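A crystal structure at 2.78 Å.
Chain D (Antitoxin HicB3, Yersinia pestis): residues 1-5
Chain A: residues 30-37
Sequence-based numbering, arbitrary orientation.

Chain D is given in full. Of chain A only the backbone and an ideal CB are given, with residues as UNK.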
# COMPACT_ATOMS: atom_id res chain seq x y z
N MSE D 1 -1.43 10.66 -12.50
CA MSE D 1 -1.24 9.35 -13.13
C MSE D 1 -0.32 9.46 -14.32
O MSE D 1 0.01 10.54 -14.76
CB MSE D 1 -2.56 8.76 -13.57
CG MSE D 1 -3.16 9.52 -14.72
SE MSE D 1 -4.98 8.93 -15.14
CE MSE D 1 -5.88 9.87 -13.69
N ILE D 2 0.08 8.32 -14.88
CA ILE D 2 1.23 8.30 -15.75
C ILE D 2 1.01 7.64 -17.09
O ILE D 2 0.87 6.42 -17.18
CB ILE D 2 2.39 7.58 -15.08
CG1 ILE D 2 2.72 8.26 -13.76
CG2 ILE D 2 3.59 7.53 -15.99
CD1 ILE D 2 3.58 7.42 -12.88
N TYR D 3 1.02 8.45 -18.14
CA TYR D 3 0.88 7.93 -19.50
C TYR D 3 2.25 7.63 -20.05
O TYR D 3 3.24 8.18 -19.59
CB TYR D 3 0.15 8.94 -20.38
CG TYR D 3 -1.31 9.04 -20.05
CD1 TYR D 3 -2.27 8.37 -20.80
CD2 TYR D 3 -1.74 9.77 -18.95
CE1 TYR D 3 -3.62 8.44 -20.47
CE2 TYR D 3 -3.08 9.84 -18.62
CZ TYR D 3 -4.01 9.18 -19.39
OH TYR D 3 -5.34 9.27 -19.06
N PRO D 4 2.32 6.69 -21.00
CA PRO D 4 3.54 6.42 -21.75
C PRO D 4 3.68 7.30 -23.00
O PRO D 4 2.69 7.60 -23.67
CB PRO D 4 3.38 4.95 -22.14
CG PRO D 4 1.93 4.78 -22.28
CD PRO D 4 1.31 5.64 -21.20
N ILE D 5 4.91 7.73 -23.28
CA ILE D 5 5.25 8.41 -24.52
C ILE D 5 6.40 7.66 -25.16
O ILE D 5 7.18 7.03 -24.46
CB ILE D 5 5.68 9.87 -24.31
CG1 ILE D 5 6.80 9.92 -23.27
CG2 ILE D 5 4.52 10.72 -23.86
CD1 ILE D 5 7.25 11.30 -22.92
N UNK A 30 3.89 -2.86 -12.33
CA UNK A 30 2.99 -2.18 -13.25
C UNK A 30 3.74 -1.24 -14.16
O UNK A 30 4.95 -1.11 -14.06
CB UNK A 30 1.91 -1.41 -12.48
N UNK A 31 3.02 -0.61 -15.07
CA UNK A 31 3.66 0.37 -15.91
C UNK A 31 4.03 1.54 -15.03
O UNK A 31 5.15 2.02 -15.08
CB UNK A 31 2.76 0.80 -17.07
N UNK A 32 3.08 1.99 -14.20
CA UNK A 32 3.34 3.16 -13.38
C UNK A 32 4.64 3.00 -12.58
O UNK A 32 5.44 3.94 -12.51
CB UNK A 32 2.16 3.41 -12.44
N UNK A 33 4.89 1.82 -12.05
CA UNK A 33 6.04 1.59 -11.17
C UNK A 33 7.38 1.82 -11.82
O UNK A 33 8.36 1.98 -11.12
CB UNK A 33 6.00 0.16 -10.63
N UNK A 34 7.43 1.78 -13.15
CA UNK A 34 8.70 2.04 -13.83
C UNK A 34 9.27 3.41 -13.46
O UNK A 34 10.35 3.48 -12.88
CB UNK A 34 8.51 1.95 -15.35
N UNK A 35 8.56 4.49 -13.74
CA UNK A 35 9.15 5.77 -13.38
C UNK A 35 9.20 5.90 -11.86
O UNK A 35 10.23 6.27 -11.32
CB UNK A 35 8.36 6.93 -14.00
N UNK A 36 8.13 5.54 -11.16
CA UNK A 36 8.08 5.78 -9.71
C UNK A 36 9.13 5.00 -8.89
O UNK A 36 9.70 5.55 -7.94
CB UNK A 36 6.68 5.42 -9.20
N UNK A 37 9.41 3.76 -9.26
CA UNK A 37 10.40 3.00 -8.50
C UNK A 37 11.83 3.30 -8.92
O UNK A 37 12.77 3.17 -8.11
CB UNK A 37 10.13 1.50 -8.65

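Chain D offers a short strand, 2-5, to a chain A segment that becomes a helix. The strand and helix axes lie at 96°, nearly perpendicular. I2(D) and P4(D) point their CB atoms toward chain A; Y3(D) and I5(D) point away.

Position 30 is out of reach, with no atom of chain D within 5.5 Å of its ideal CB. The backbone is extended (phi/psi -94/178) just before a helical turn. Serine, threonine, aspartate or asparagine would suit as a cap. The residue is T30(A). Its OG1 accepts from the backbone N of position 33 at 3.3 Å, a capping bond.

Position 31 directs its CB toward the strand, yet the ideal CB has no chain D atom within 5.5 Å. A short side chain would leave that gap unfilled. A long or aromatic apolar one could reach I2(D) and P4(D); leucine, methionine and phenylalanine are all plausible. The residue is F31(A), with chi1 t. Its CZ lies 3.4 Å from P4(D) CB, and its CE2 lies 3.8 Å from I2(D) CG2. The backbone O of I2(D) sits at the ring edge, 3.3 Å from F31(A) CE2. No hydrogen bond crosses between the stretches; this contact is made by packing.

Position 32 points sideways, and its CA is 6.0 Å from the CA of I2(D). The ideal CB is already 4.3 Å from I2(D) CD1, so a small residue such as alanine or serine makes contact without reaching. The residue is A32(A), whose CB packs against that same methyl.

Position 33 points away from chain D. A side chain able to accept near the helix start would suit, aspartate among others. D33(A) OD2 accepts from T30(A) N at 3.2 Å, which pairs with the capping bond in the reverse direction.

Position 34 points sideways, without chain D within reach. Many helix formers would fit. The residue is I34(A), chi1 m.

Position 35 points toward the strand, its ideal CB 4.9 Å from I2(D) CD1. Alanine, serine or a modest apolar residue would suit. The residue is S35(A), chi1 p; its OG comes to 3.7 Å from I2(D) CD1.

Position 36 also points toward chain D, its ideal CB 5.2 Å from I2(D) CD1. Chain D presents a methyl here, so a long side chain with an aliphatic stem is reasonable. The residue is K36(A), whose CE lies 3.6 Å from I2(D) CD1.

Position 37 is out of reach, so polar residues are acceptable. N37(A) uses ND2 in a hydrogen bond elsewhere in the structure.

Chain A 30-37: TFADISKN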
# COMPACT_ATOMS: atom_id res chain seq x y z
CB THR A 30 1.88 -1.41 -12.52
OG1 THR A 30 2.45 -0.31 -11.78
CG2 THR A 30 1.16 -2.34 -11.56
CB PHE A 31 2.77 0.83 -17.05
CG PHE A 31 3.32 2.03 -17.75
CD1 PHE A 31 4.36 1.90 -18.64
CD2 PHE A 31 2.83 3.29 -17.48
CE1 PHE A 31 4.89 3.00 -19.26
CE2 PHE A 31 3.35 4.38 -18.10
CZ PHE A 31 4.39 4.24 -18.99
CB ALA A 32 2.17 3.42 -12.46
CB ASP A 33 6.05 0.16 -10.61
CG ASP A 33 4.90 -0.12 -9.70
OD1 ASP A 33 4.37 0.83 -9.09
OD2 ASP A 33 4.54 -1.31 -9.59
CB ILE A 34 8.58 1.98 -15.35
CG1 ILE A 34 7.95 0.68 -15.78
CG2 ILE A 34 9.95 2.07 -15.96
CD1 ILE A 34 7.81 0.57 -17.25
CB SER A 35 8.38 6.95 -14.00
OG SER A 35 7.26 7.36 -13.24
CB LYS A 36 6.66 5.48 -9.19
CG LYS A 36 5.79 6.75 -9.06
CD LYS A 36 4.31 6.44 -8.77
CE LYS A 36 3.40 7.57 -9.32
NZ LYS A 36 1.94 7.22 -9.48
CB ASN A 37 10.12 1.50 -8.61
CG ASN A 37 8.91 1.07 -7.80
OD1 ASN A 37 8.23 1.91 -7.21
ND2 ASN A 37 8.65 -0.23 -7.75
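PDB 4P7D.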